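Local structure of endo-1,3-beta-glucanase (3DGT) at residues Y134-W137 and P138-E142; P182-T185 and C186-F190. The protein probably cleaves 1,3-beta-glucans at internal bonds, this chain being the family 16 glycoside hydrolase catalytic domain of a longer protein that also carries a carbohydrate-binding module. All coordinates share one frame; numbering follows the deposited sequence.

Contact 1: residues Y134-W137 and P138-E142; sequences YQNW and PGVGE
A cis Trp137-Pro138 peptide and the type I turn Pro138-Gly141 carry the chain into strand 142-144, where the sequence fits the E-x-D-x-x-E signature of family 16. Trp137 holds its side chain trans about CA-CB (chi1 -168°), which lays the indole against the ring of the following proline. Pro138 CA stands 3.6 Å from the centroid of the five-membered ring, a CH-pi contact over the face, while Pro138 CB hangs above the centre of the whole indole. Trp137 CE3 also meets Pro138 CD at 3.6 Å. At the indole edge, Trp137 NE1 donates to Glu142 OE1 (2.7 Å), coming from above the carboxylate plane, 36° out of it. Val140 N closes back on Asn136 O at 3.0 Å, and Val140 CG1 lies 3.9 Å from Asn136 OD1. The amide ND2 of Asn136 is held by Pro129 O. An alanine here takes away both the indole face under Pro138 and the N-H to Glu142; the carboxylate would probably be freer to turn and a gap would open beside the proline. In this family the first glutamate of the signature is the nucleophile, so if Glu142 has that role, Trp137 would be a second-shell donor, likely to help hold the carboxylate in its orientation.

Contact 2: residues P182-T185 and C186-F190; sequences PNTT and CQSGF. Unlike the reference sequence in segment 186-190: Gln187 (reference His), Phe190 (reference Leu).
Cys186 follows Thr185 with helical backbone angles, its CB 3.7 Å from Thr185 C; its SG is tied to Cys181 in a disulfide, and its backbone N is bonded to Asn153 OD1. Gln187 continues the bend, CB 4.0 Å from Thr185 OG1, while its chain folds at CG and sends NE2 to Leu152 O. These two residues are the middle of a turn with type I angles, running from Thr185 to Ser188 in the loop between strands 175-179 and 191-198 of the family 16 fold. Ser188 N closes it on Thr185 O at 3.2 Å, approaching well above the carbonyl plane. The same oxygen takes a second bond, from Ser188 OG (2.8 Å), closer to that plane and 18° off it. The hydroxyl gets there because OG sits between the backbone N and the carbonyl carbon of its own residue (chi1 70°), a position that also leaves it 3.4 Å from Thr184 CB. Thr185 OG1 adds a weak bond from Ser188 N at 3.0 Å. Past Gly189, Phe190 O accepts from a water, 2.9 Å away, that is hydrogen-bonded to Thr184 OG1 too; the phenyl ring leaves the turn and packs on Val267 and Asp269.

How the contacts relate
Contacts 1 and 2 come one after the other along the chain and lie on opposite sides of its centre, 32 Å apart between centres and about 18 Å between nearest atoms. They do not touch, but strands join them: 142-144, entered from contact 1, pairs with 155-160, which pairs in turn with 175-179, and contact 2 lies in the loop beyond that. His160, whose ring meets Trp137, is at the end of 155-160. Contact 1 leads into the probable catalytic strand. Contact 2 is nearer the magnesium site: Gly189 is about 14 Å from the ion and about 10 Å from the side chain of its ligand Asp269.

Contact 1: residues Y134-W137 and P138-E142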
loop_
_atom_site.group_PDB
_atom_site.type_symbol
_atom_site.label_atom_id
_atom_site.label_comp_id
_atom_site.label_asym_id
_atom_site.label_seq_id
_atom_site.Cartn_x
_atom_site.Cartn_y
_atom_site.Cartn_z
ATOM N N TYR A 134 -15.756 1.521 7.686
ATOM C CA TYR A 134 -15.600 2.104 6.350
ATOM C C TYR A 134 -15.929 3.596 6.262
ATOM O O TYR A 134 -15.912 4.163 5.171
ATOM C CB TYR A 134 -16.418 1.327 5.295
ATOM C CG TYR A 134 -16.280 -0.171 5.399
ATOM C CD1 TYR A 134 -15.026 -0.779 5.382
ATOM C CD2 TYR A 134 -17.403 -0.988 5.514
ATOM C CE1 TYR A 134 -14.897 -2.151 5.483
ATOM C CE2 TYR A 134 -17.281 -2.364 5.607
ATOM C CZ TYR A 134 -16.023 -2.940 5.587
ATOM O OH TYR A 134 -15.885 -4.306 5.697
ATOM N N GLN A 135 -16.215 4.220 7.399
ATOM C CA GLN A 135 -16.760 5.583 7.404
ATOM C C GLN A 135 -15.953 6.554 8.253
ATOM O O GLN A 135 -16.420 7.661 8.556
ATOM C CB GLN A 135 -18.210 5.567 7.896
ATOM C CG GLN A 135 -19.143 4.659 7.086
ATOM C CD GLN A 135 -19.433 5.174 5.683
ATOM O OE1 GLN A 135 -19.107 6.311 5.328
ATOM N NE2 GLN A 135 -20.056 4.326 4.867
ATOM N N ASN A 136 -14.745 6.141 8.633
ATOM C CA ASN A 136 -13.923 6.917 9.568
ATOM C C ASN A 136 -12.569 7.353 9.000
ATOM O O ASN A 136 -11.610 7.549 9.745
ATOM C CB ASN A 136 -13.766 6.175 10.909
ATOM C CG ASN A 136 -13.367 4.708 10.740
ATOM O OD1 ASN A 136 -13.053 4.258 9.646
ATOM N ND2 ASN A 136 -13.385 3.959 11.840
ATOM N N TRP A 137 -12.510 7.534 7.680
ATOM C CA TRP A 137 -11.341 8.108 7.007
ATOM C C TRP A 137 -11.455 9.635 6.966
ATOM O O TRP A 137 -12.530 10.152 6.676
ATOM C CB TRP A 137 -11.248 7.568 5.573
ATOM C CG TRP A 137 -9.940 7.875 4.887
ATOM C CD1 TRP A 137 -8.837 7.062 4.826
ATOM C CD2 TRP A 137 -9.588 9.079 4.182
ATOM N NE1 TRP A 137 -7.829 7.683 4.131
ATOM C CE2 TRP A 137 -8.258 8.920 3.727
ATOM C CE3 TRP A 137 -10.265 10.274 3.891
ATOM C CZ2 TRP A 137 -7.596 9.911 2.987
ATOM C CZ3 TRP A 137 -9.606 11.254 3.163
ATOM C CH2 TRP A 137 -8.282 11.066 2.726
ATOM N N PRO A 138 -10.340 10.368 7.192
ATOM C CA PRO A 138 -8.972 9.925 7.463
ATOM C C PRO A 138 -8.628 9.817 8.939
ATOM O O PRO A 138 -7.494 9.489 9.269
ATOM C CB PRO A 138 -8.147 11.049 6.835
ATOM C CG PRO A 138 -8.959 12.280 7.160
ATOM C CD PRO A 138 -10.404 11.845 7.093
ATOM N N GLY A 139 -9.589 10.080 9.822
ATOM C CA GLY A 139 -9.293 10.169 11.253
ATOM C C GLY A 139 -8.683 8.898 11.817
ATOM O O GLY A 139 -7.887 8.939 12.751
ATOM N N VAL A 140 -9.063 7.758 11.243
ATOM C CA VAL A 140 -8.616 6.445 11.721
ATOM C C VAL A 140 -7.137 6.166 11.413
ATOM O O VAL A 140 -6.530 5.262 12.007
ATOM C CB VAL A 140 -9.521 5.330 11.122
ATOM C CG1 VAL A 140 -9.244 5.136 9.629
ATOM C CG2 VAL A 140 -9.364 4.021 11.876
ATOM N N GLY A 141 -6.573 6.936 10.482
ATOM C CA GLY A 141 -5.160 6.812 10.106
ATOM C C GLY A 141 -4.915 5.910 8.913
ATOM O O GLY A 141 -5.433 4.784 8.846
ATOM N N GLU A 142 -4.115 6.416 7.978
ATOM C CA GLU A 142 -3.672 5.656 6.811
ATOM C C GLU A 142 -2.194 5.913 6.599
ATOM O O GLU A 142 -1.756 7.062 6.583
ATOM C CB GLU A 142 -4.441 6.063 5.557
ATOM C CG GLU A 142 -3.983 5.303 4.302
ATOM C CD GLU A 142 -4.903 5.497 3.123
ATOM O OE1 GLU A 142 -6.113 5.722 3.328
ATOM O OE2 GLU A 142 -4.425 5.387 1.975
#

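Contact 2: residues P182-T185 and C186-F190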
loop_
_atom_site.group_PDB
_atom_site.type_symbol
_atom_site.label_atom_id
_atom_site.label_comp_id
_atom_site.label_asym_id
_atom_site.label_seq_id
_atom_site.Cartn_x
_atom_site.Cartn_y
_atom_site.Cartn_z
ATOM N N PRO A 182 16.060 4.563 -5.870
ATOM C CA PRO A 182 17.511 4.503 -6.005
ATOM C C PRO A 182 17.998 3.456 -7.013
ATOM O O PRO A 182 17.419 2.365 -7.121
ATOM C CB PRO A 182 17.974 4.135 -4.590
ATOM C CG PRO A 182 16.876 4.604 -3.699
ATOM C CD PRO A 182 15.630 4.338 -4.479
ATOM N N ASN A 183 19.042 3.840 -7.752
ATOM C CA ASN A 183 19.828 2.963 -8.644
ATOM C C ASN A 183 19.170 2.568 -9.947
ATOM O O ASN A 183 19.763 2.712 -11.024
ATOM C CB ASN A 183 20.293 1.694 -7.930
ATOM C CG ASN A 183 21.148 1.986 -6.735
ATOM O OD1 ASN A 183 22.196 2.628 -6.849
ATOM N ND2 ASN A 183 20.720 1.502 -5.573
ATOM N N THR A 184 17.966 2.016 -9.840
ATOM C CA THR A 184 17.216 1.537 -10.999
ATOM C C THR A 184 15.797 2.073 -10.858
ATOM O O THR A 184 15.380 2.456 -9.756
ATOM C CB THR A 184 17.173 -0.006 -11.059
ATOM O OG1 THR A 184 16.563 -0.523 -9.866
ATOM C CG2 THR A 184 18.574 -0.597 -11.193
ATOM N N THR A 185 15.047 2.108 -11.952
ATOM C CA THR A 185 13.671 2.610 -11.869
ATOM C C THR A 185 12.797 1.685 -11.041
ATOM O O THR A 185 13.050 0.487 -10.960
ATOM C CB THR A 185 12.988 2.781 -13.241
ATOM O OG1 THR A 185 12.696 1.494 -13.804
ATOM C CG2 THR A 185 13.849 3.626 -14.178
ATOM N N CYS A 186 11.747 2.248 -10.453
ATOM C CA CYS A 186 10.790 1.467 -9.685
ATOM C C CYS A 186 10.124 0.376 -10.521
ATOM O O CYS A 186 9.733 -0.669 -9.989
ATOM C CB CYS A 186 9.718 2.381 -9.079
ATOM S SG CYS A 186 10.340 3.809 -8.148
ATOM N N GLN A 187 10.001 0.625 -11.824
ATOM C CA GLN A 187 9.333 -0.287 -12.759
ATOM C C GLN A 187 10.226 -1.432 -13.226
ATOM O O GLN A 187 9.732 -2.492 -13.644
ATOM C CB GLN A 187 8.865 0.497 -13.986
ATOM C CG GLN A 187 7.609 1.324 -13.764
ATOM C CD GLN A 187 7.843 2.513 -12.846
ATOM O OE1 GLN A 187 8.941 3.082 -12.801
ATOM N NE2 GLN A 187 6.810 2.895 -12.107
ATOM N N SER A 188 11.537 -1.221 -13.166
ATOM C CA SER A 188 12.489 -2.151 -13.769
ATOM C C SER A 188 12.689 -3.462 -13.014
ATOM O O SER A 188 13.103 -4.469 -13.609
ATOM C CB SER A 188 13.841 -1.466 -13.952
ATOM O OG SER A 188 14.491 -1.233 -12.716
ATOM N N GLY A 189 12.412 -3.449 -11.713
ATOM C CA GLY A 189 12.705 -4.599 -10.860
ATOM C C GLY A 189 12.342 -4.304 -9.423
ATOM O O GLY A 189 11.609 -3.350 -9.133
ATOM N N PHE A 190 12.863 -5.133 -8.523
ATOM C CA PHE A 190 12.512 -5.040 -7.112
ATOM C C PHE A 190 13.115 -3.833 -6.418
ATOM O O PHE A 190 14.257 -3.458 -6.672
ATOM C CB PHE A 190 12.928 -6.311 -6.371
ATOM C CG PHE A 190 12.134 -7.520 -6.757
ATOM C CD1 PHE A 190 10.781 -7.612 -6.448
ATOM C CD2 PHE A 190 12.744 -8.582 -7.408
ATOM C CE1 PHE A 190 10.043 -8.742 -6.801
ATOM C CE2 PHE A 190 12.017 -9.723 -7.755
ATOM C CZ PHE A 190 10.661 -9.795 -7.455
HETATM O O HOH W 1 15.248 -3.064 -9.365
#